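Local coordinates for protein fanconi-associated nuclease 1 homolog (Pseudomonas aeruginosa, PDB 5Y7Q) that belongs to the FAN1 family of nucleases, a largely helical protein with a VRR-NUC domain near its C terminus, and holds a nucleic acid in the model, at residues 460-465 / 506-511; 499-504 / 535-540; 539-544 / 567-572. All coordinates share one frame; numbering follows the deposited sequence.

Contact 1 (460-465 / 506-511); sequences GRLEDG and AHLRAW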
# COMPACT_ATOMS: atom_id res chain seq x y z
N GLY A 460 23.52 -18.06 -6.15
CA GLY A 460 24.71 -18.79 -6.54
C GLY A 460 25.34 -18.26 -7.80
O GLY A 460 26.57 -18.20 -7.89
N ARG A 461 24.53 -17.81 -8.77
CA ARG A 461 25.11 -17.32 -10.02
C ARG A 461 26.08 -16.16 -9.80
O ARG A 461 26.80 -15.79 -10.73
CB ARG A 461 24.03 -16.88 -11.01
CG ARG A 461 22.84 -17.82 -11.12
CD ARG A 461 21.97 -17.51 -12.34
NE ARG A 461 22.35 -18.32 -13.49
CZ ARG A 461 21.58 -18.53 -14.55
NH1 ARG A 461 20.37 -17.98 -14.62
NH2 ARG A 461 22.03 -19.29 -15.55
N LEU A 462 26.12 -15.59 -8.59
CA LEU A 462 27.10 -14.57 -8.27
C LEU A 462 28.51 -15.14 -8.08
O LEU A 462 29.49 -14.41 -8.26
CB LEU A 462 26.67 -13.82 -7.01
CG LEU A 462 25.42 -12.93 -6.97
CD1 LEU A 462 25.10 -12.56 -5.53
CD2 LEU A 462 25.60 -11.67 -7.79
N GLU A 463 28.63 -16.43 -7.73
CA GLU A 463 29.94 -17.05 -7.47
C GLU A 463 30.65 -17.44 -8.76
O GLU A 463 31.87 -17.25 -8.88
CB GLU A 463 29.76 -18.26 -6.55
CG GLU A 463 28.75 -18.05 -5.41
CD GLU A 463 29.11 -16.90 -4.44
OE1 GLU A 463 29.99 -17.13 -3.58
OE2 GLU A 463 28.51 -15.80 -4.51
N ASP A 464 29.93 -17.97 -9.74
CA ASP A 464 30.44 -18.08 -11.11
C ASP A 464 30.23 -16.74 -11.82
O ASP A 464 29.89 -15.73 -11.21
CB ASP A 464 29.76 -19.22 -11.84
CG ASP A 464 28.52 -19.69 -11.14
OD1 ASP A 464 28.54 -19.74 -9.89
OD2 ASP A 464 27.53 -20.02 -11.83
N GLY A 465 30.46 -16.71 -13.13
CA GLY A 465 30.27 -15.46 -13.85
C GLY A 465 28.85 -15.20 -14.28
O GLY A 465 28.49 -14.05 -14.54
N ALA A 506 30.61 -9.86 -4.61
CA ALA A 506 30.52 -10.10 -3.17
C ALA A 506 29.72 -9.02 -2.47
O ALA A 506 28.97 -9.30 -1.53
CB ALA A 506 31.91 -10.21 -2.56
N HIS A 507 29.86 -7.77 -2.92
CA HIS A 507 28.96 -6.72 -2.43
C HIS A 507 27.51 -7.03 -2.78
O HIS A 507 26.61 -6.84 -1.96
CB HIS A 507 29.36 -5.36 -3.00
CG HIS A 507 30.68 -4.87 -2.51
ND1 HIS A 507 31.25 -3.71 -2.96
CD2 HIS A 507 31.55 -5.40 -1.61
CE1 HIS A 507 32.42 -3.53 -2.37
NE2 HIS A 507 32.62 -4.55 -1.54
N LEU A 508 27.27 -7.50 -4.01
CA LEU A 508 25.91 -7.86 -4.40
C LEU A 508 25.36 -8.91 -3.47
O LEU A 508 24.23 -8.78 -2.97
CB LEU A 508 25.87 -8.36 -5.83
CG LEU A 508 25.89 -7.27 -6.88
CD1 LEU A 508 25.39 -7.86 -8.16
CD2 LEU A 508 25.04 -6.12 -6.45
N ARG A 509 26.13 -9.96 -3.21
CA ARG A 509 25.67 -10.97 -2.27
C ARG A 509 25.40 -10.36 -0.90
O ARG A 509 24.36 -10.65 -0.29
CB ARG A 509 26.70 -12.10 -2.17
CG ARG A 509 26.45 -13.03 -1.02
CD ARG A 509 26.84 -14.42 -1.41
NE ARG A 509 25.73 -15.14 -2.03
CZ ARG A 509 25.78 -16.42 -2.37
NH1 ARG A 509 24.74 -17.01 -2.92
NH2 ARG A 509 26.89 -17.13 -2.14
N ALA A 510 26.30 -9.52 -0.40
CA ALA A 510 26.09 -8.93 0.92
C ALA A 510 24.75 -8.18 0.98
O ALA A 510 23.89 -8.46 1.83
CB ALA A 510 27.26 -8.02 1.28
N TRP A 511 24.55 -7.24 0.06
CA TRP A 511 23.30 -6.50 0.02
C TRP A 511 22.10 -7.43 -0.10
O TRP A 511 21.12 -7.30 0.64
CB TRP A 511 23.31 -5.50 -1.14
CG TRP A 511 24.37 -4.50 -1.01
CD1 TRP A 511 24.88 -3.98 0.15
CD2 TRP A 511 25.10 -3.90 -2.07
NE1 TRP A 511 25.89 -3.08 -0.12
CE2 TRP A 511 26.05 -3.01 -1.48
CE3 TRP A 511 25.07 -4.02 -3.45
CZ2 TRP A 511 26.93 -2.26 -2.24
CZ3 TRP A 511 25.94 -3.27 -4.21
CH2 TRP A 511 26.86 -2.40 -3.60

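Contact 2 (499-504 / 535-540); sequences ALDCLP and AQRRYR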
# COMPACT_ATOMS: atom_id res chain seq x y z
N ALA A 499 26.35 -0.67 -13.80
CA ALA A 499 26.19 -1.37 -12.53
C ALA A 499 26.77 -2.78 -12.60
O ALA A 499 27.48 -3.22 -11.68
CB ALA A 499 24.73 -1.39 -12.13
N LEU A 500 26.53 -3.49 -13.70
CA LEU A 500 26.96 -4.88 -13.81
C LEU A 500 28.46 -4.98 -13.76
O LEU A 500 29.03 -5.83 -13.06
CB LEU A 500 26.43 -5.50 -15.09
CG LEU A 500 24.96 -5.93 -15.08
CD1 LEU A 500 24.73 -6.90 -16.23
CD2 LEU A 500 24.58 -6.59 -13.77
N ASP A 501 29.14 -4.14 -14.53
CA ASP A 501 30.57 -4.30 -14.67
C ASP A 501 31.36 -3.60 -13.56
O ASP A 501 32.50 -3.99 -13.30
CB ASP A 501 30.98 -3.86 -16.08
CG ASP A 501 30.44 -4.82 -17.17
OD1 ASP A 501 31.10 -5.87 -17.44
OD2 ASP A 501 29.35 -4.55 -17.75
N CYS A 502 30.78 -2.60 -12.88
CA CYS A 502 31.48 -1.92 -11.80
C CYS A 502 31.17 -2.43 -10.39
O CYS A 502 31.91 -2.10 -9.47
CB CYS A 502 31.17 -0.42 -11.82
SG CYS A 502 31.84 0.49 -13.22
N LEU A 503 30.13 -3.24 -10.20
CA LEU A 503 29.78 -3.64 -8.84
C LEU A 503 30.32 -5.02 -8.54
O LEU A 503 30.02 -5.98 -9.28
CB LEU A 503 28.27 -3.63 -8.64
CG LEU A 503 27.58 -2.26 -8.54
CD1 LEU A 503 26.07 -2.39 -8.45
CD2 LEU A 503 28.11 -1.47 -7.36
N PRO A 504 31.10 -5.18 -7.47
CA PRO A 504 31.61 -6.51 -7.11
C PRO A 504 30.47 -7.46 -6.80
O PRO A 504 29.44 -7.07 -6.23
CB PRO A 504 32.45 -6.24 -5.85
CG PRO A 504 32.75 -4.78 -5.89
CD PRO A 504 31.57 -4.14 -6.55
N ALA A 535 36.20 3.19 -16.22
CA ALA A 535 37.57 2.89 -16.63
C ALA A 535 38.22 1.88 -15.69
O ALA A 535 38.78 0.87 -16.13
CB ALA A 535 38.40 4.17 -16.68
N GLN A 536 38.19 2.17 -14.39
CA GLN A 536 38.74 1.28 -13.38
C GLN A 536 37.67 0.42 -12.71
O GLN A 536 37.96 -0.21 -11.69
CB GLN A 536 39.52 2.10 -12.35
CG GLN A 536 38.86 3.42 -11.99
CD GLN A 536 39.85 4.56 -11.82
OE1 GLN A 536 39.52 5.59 -11.22
NE2 GLN A 536 41.05 4.40 -12.37
N ARG A 537 36.44 0.43 -13.22
CA ARG A 537 35.34 -0.41 -12.71
C ARG A 537 35.05 -0.16 -11.23
O ARG A 537 34.86 -1.10 -10.45
CB ARG A 537 35.60 -1.90 -12.97
CG ARG A 537 35.89 -2.22 -14.44
CD ARG A 537 36.18 -3.69 -14.66
NE ARG A 537 34.97 -4.47 -14.48
CZ ARG A 537 34.92 -5.79 -14.35
NH1 ARG A 537 36.05 -6.50 -14.38
NH2 ARG A 537 33.73 -6.39 -14.20
N ARG A 538 34.97 1.11 -10.84
CA ARG A 538 34.82 1.44 -9.43
C ARG A 538 33.54 2.22 -9.18
O ARG A 538 32.97 2.85 -10.08
CB ARG A 538 36.03 2.24 -8.92
CG ARG A 538 36.25 2.14 -7.40
CD ARG A 538 37.48 2.94 -6.94
NE ARG A 538 37.23 4.38 -6.81
CZ ARG A 538 37.65 5.29 -7.68
NH1 ARG A 538 37.38 6.58 -7.46
NH2 ARG A 538 38.34 4.93 -8.75
N TYR A 539 33.08 2.17 -7.94
CA TYR A 539 31.83 2.84 -7.59
C TYR A 539 31.97 3.48 -6.22
O TYR A 539 32.80 3.09 -5.40
CB TYR A 539 30.63 1.87 -7.59
CG TYR A 539 30.47 1.06 -6.33
CD1 TYR A 539 31.31 -0.01 -6.06
CD2 TYR A 539 29.47 1.35 -5.42
CE1 TYR A 539 31.17 -0.75 -4.91
CE2 TYR A 539 29.32 0.59 -4.26
CZ TYR A 539 30.18 -0.46 -4.01
OH TYR A 539 30.05 -1.22 -2.87
N ARG A 540 31.14 4.49 -6.00
CA ARG A 540 30.91 5.03 -4.67
C ARG A 540 29.46 5.49 -4.57
O ARG A 540 28.96 6.10 -5.51
CB ARG A 540 31.86 6.18 -4.37
CG ARG A 540 31.54 6.86 -3.08
CD ARG A 540 32.53 7.95 -2.68
NE ARG A 540 32.52 9.07 -3.62
CZ ARG A 540 32.98 10.27 -3.30
NH1 ARG A 540 33.45 10.48 -2.09
NH2 ARG A 540 32.97 11.26 -4.20

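Contact 3 (539-544 / 567-572); sequences YRMVEV and MPVAVC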
# COMPACT_ATOMS: atom_id res chain seq x y z
N TYR A 539 33.08 2.17 -7.94
CA TYR A 539 31.83 2.84 -7.59
C TYR A 539 31.97 3.48 -6.22
O TYR A 539 32.80 3.09 -5.40
CB TYR A 539 30.63 1.87 -7.59
CG TYR A 539 30.47 1.06 -6.33
CD1 TYR A 539 31.31 -0.01 -6.06
CD2 TYR A 539 29.47 1.35 -5.42
CE1 TYR A 539 31.17 -0.75 -4.91
CE2 TYR A 539 29.32 0.59 -4.26
CZ TYR A 539 30.18 -0.46 -4.01
OH TYR A 539 30.05 -1.22 -2.87
N ARG A 540 31.14 4.49 -6.00
CA ARG A 540 30.91 5.03 -4.67
C ARG A 540 29.46 5.49 -4.57
O ARG A 540 28.96 6.10 -5.51
CB ARG A 540 31.86 6.18 -4.37
CG ARG A 540 31.54 6.86 -3.08
CD ARG A 540 32.53 7.95 -2.68
NE ARG A 540 32.52 9.07 -3.62
CZ ARG A 540 32.98 10.27 -3.30
NH1 ARG A 540 33.45 10.48 -2.09
NH2 ARG A 540 32.97 11.26 -4.20
N MET A 541 28.81 5.20 -3.44
CA MET A 541 27.47 5.68 -3.15
C MET A 541 27.55 6.93 -2.29
O MET A 541 28.39 7.02 -1.39
CB MET A 541 26.65 4.65 -2.39
CG MET A 541 26.31 3.46 -3.21
SD MET A 541 25.76 2.08 -2.20
CE MET A 541 25.57 0.94 -3.54
N VAL A 542 26.65 7.87 -2.55
CA VAL A 542 26.66 9.15 -1.86
C VAL A 542 25.25 9.48 -1.38
O VAL A 542 24.35 9.68 -2.20
CB VAL A 542 27.20 10.28 -2.76
CG1 VAL A 542 27.28 11.58 -1.98
CG2 VAL A 542 28.60 9.89 -3.37
N GLU A 543 25.07 9.54 -0.07
CA GLU A 543 23.86 10.12 0.49
C GLU A 543 23.99 11.64 0.51
O GLU A 543 24.98 12.17 1.04
CB GLU A 543 23.61 9.58 1.90
CG GLU A 543 22.38 10.16 2.59
CD GLU A 543 21.07 9.92 1.83
OE1 GLU A 543 21.03 9.03 0.95
OE2 GLU A 543 20.07 10.64 2.11
N VAL A 544 23.00 12.34 -0.05
CA VAL A 544 23.00 13.80 -0.14
C VAL A 544 22.17 14.40 0.99
O VAL A 544 21.06 13.94 1.28
CB VAL A 544 22.48 14.26 -1.51
CG1 VAL A 544 22.33 15.75 -1.54
CG2 VAL A 544 23.44 13.82 -2.60
N MET A 567 32.78 -1.07 2.12
CA MET A 567 32.14 -0.60 0.91
C MET A 567 32.33 0.91 0.78
O MET A 567 32.38 1.63 1.78
CB MET A 567 30.65 -0.92 0.92
CG MET A 567 30.34 -2.32 0.46
SD MET A 567 28.89 -3.00 1.26
CE MET A 567 29.00 -4.71 0.71
N PRO A 568 32.44 1.36 -0.43
CA PRO A 568 32.61 2.79 -0.70
C PRO A 568 31.33 3.60 -0.58
O PRO A 568 30.64 3.82 -1.57
CB PRO A 568 33.16 2.80 -2.13
CG PRO A 568 32.57 1.58 -2.73
CD PRO A 568 32.61 0.55 -1.65
N VAL A 569 30.99 4.04 0.62
CA VAL A 569 29.93 5.02 0.85
C VAL A 569 30.53 6.33 1.33
O VAL A 569 31.60 6.36 1.96
CB VAL A 569 28.93 4.50 1.89
CG1 VAL A 569 28.13 3.35 1.33
CG2 VAL A 569 29.69 4.09 3.15
N ALA A 570 29.82 7.41 1.05
CA ALA A 570 30.17 8.72 1.57
C ALA A 570 28.89 9.53 1.75
O ALA A 570 27.90 9.28 1.05
CB ALA A 570 31.14 9.47 0.65
N VAL A 571 28.91 10.47 2.68
CA VAL A 571 27.78 11.38 2.90
C VAL A 571 28.22 12.78 2.51
O VAL A 571 29.30 13.22 2.89
CB VAL A 571 27.27 11.35 4.36
CG1 VAL A 571 26.13 12.34 4.54
CG2 VAL A 571 26.79 9.97 4.71
N CYS A 572 27.38 13.46 1.75
CA CYS A 572 27.71 14.76 1.19
C CYS A 572 26.80 15.84 1.77
O CYS A 572 25.59 15.82 1.53
CB CYS A 572 27.60 14.71 -0.32
SG CYS A 572 27.52 16.30 -1.06

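Contact 1 (460-465 / 506-511)
Leu-462 pushes both methyls of its fork against the first turns of helix 505-517, and this is the close-packed half of the contact. Its CD2 meets CD1 of Leu-508 at 3.8 Å, the two leucine side chains crossing at about a right angle. The other methyl, CD1, rests on the start of Arg-509, 3.6 Å from its backbone N and 3.7 Å from its CB, so that it touches main chain and side-chain root together. Leu-462 and Leu-508 are both buried. The other half, at the surface, is looser and held by charge. Glu-463 bends at chi2 (-61°) and brings its carboxylate across the tip of Arg-509, with OE2 3.2 Å from NH2. The oxygen lies 3.0 Å above the guanidinium plane, over one face and displaced toward the rim, while the two flat groups are inclined by 26°. No N-H points at OE2, which makes this a purely electrostatic salt bridge. Arg-509 gets there with CG anti to its backbone N (chi1 168°) and further bends at chi2 and chi3. Its NH1 also passes 3.6 Å from the N of Gly-460, without a hydrogen bond, and forms a salt bridge with OE2 of Glu-456 on helix 452-460. The guanidinium therefore has two carboxylate partners, which would be expected to favour its positive charge. The turn that presents Leu-462 and Glu-463 is closed by a backbone bond from Glu-463 N to Gly-460 O. Around this contact, the loop joins helix 452-460 to helix 467-478; Leu-462 also packs on Tyr-467 of the latter and on Leu-418 of helix 409-418, while Trp-511, farther along helix 505-517, reaches Phe-561 of helix 553-564.

Contact 2 (499-504 / 535-540)
The phenol ring of Tyr-539 takes the CD2 methyl of Leu-503 over the centre of one face, a CH-pi contact 3.6 Å from the centroid and close to the ring normal. Pro-568 covers the opposite face, and CD of Pro-504 approaches CE1 obliquely at 3.8 Å. With CG between the backbone N and the carbonyl carbon (chi1 82°), the tyrosine turns its ring to the residues that follow helix 493-502. The second flat group, the guanidinium of Arg-537, presents an edge: NE and NH2 both donate to the carbonyl O of Asp-501, each at 2.8 Å. Neither bond is straight, because one oxygen serves two donors and sits 21° out of the guanidinium plane; NH2 meets a lone pair in the carbonyl plane, whereas NE is tilted from it. The bend at chi3 (70°) folds the arginine back over the helix end. The Asp-501 carboxylate stays nearby without a salt bridge, and Arg-468 brings a like charge close. Between these two groups Cys-502 lies against the turn, its SG 3.6 Å from CA of Arg-537. On the far side of the strand, Arg-538 makes a cation-pi contact with Trp-533, and its NH2 donates to Gln-536 OE1 at 2.8 Å. Leu-503 is the first residue after helix 493-502 to leave helical geometry, and Pro-504 occupies the N-cap position before helix 505-517. Arg-537 and Arg-538, both opposite Trp-533, form a G1 beta bulge with Arg-537 in the left-handed backbone region, the distortion found where a tight turn enters an antiparallel strand, here in the hairpin of strands 529-533 and 538-545.

Contact 3 (539-544 / 567-572)
Pro-568 sets CG against the Tyr-539 ring, a CH-pi contact 3.6 Å from the centroid, just before the parallel pairing begins. Its partners are the two strands of a beta-alpha-beta unit, 538-545 and 569-577, connected through helix 553-564. Four backbone bonds follow: Met-541 N to Pro-568 O (3.0 Å), Ala-570 N to Met-541 O (2.9 Å), Glu-543 N to Ala-570 O (3.1 Å) and Cys-572 N to Glu-543 O (2.8 Å). Met-541 and Glu-543 thus each use both backbone polar atoms toward this neighbour. On the sheet face of Met-541 and Glu-543, Val-569 and Val-571 pack against Leu-559 of helix 553-564. On the other face, Ala-570 CB lies 3.7 Å from Arg-540 NH1. Farther out, Val-542 pairs with Leu-529 of strand 529-533, and Val-571 with Leu-375 of strand 374-380. Asp-528 holds the end of the pair, its N bonded to Glu-543 OE1 and its OD2 to Val-544 N. Pro-527, Asp-528, Glu-543 and Lys-545 fit the PD-(D/E)XK signature of VRR-NUC relatives; the contact comes within about 7 Å of the bound nucleic acid, nearest atoms. On the face of Ala-570, Val-542 CG1 meets Cys-572 CB at 3.6 Å.

The contacts run from a helix-and-loop contact to the mixed sheet of the VRR-NUC domain. Contact 2 lies centrally, its centre about 14 Å from those of contacts 1 and 3, which are about 21 Å apart. Helices 493-502 and 505-517 follow each other in the chain. The segments of contacts 1 and 2 alternate along it; contact 1 closes before contact 3 opens. Contacts 2 and 3 share Tyr-539 and Arg-540 on strand 538-545. Tyr-539 also joins them to contact 1, its OH lying 2.8 Å from His-507 ND1, while Trp-511 packs on Met-567. Helix 505-517 is thereby tied to the strand pair of contact 3, which of the three contacts comes closest to the nucleic acid.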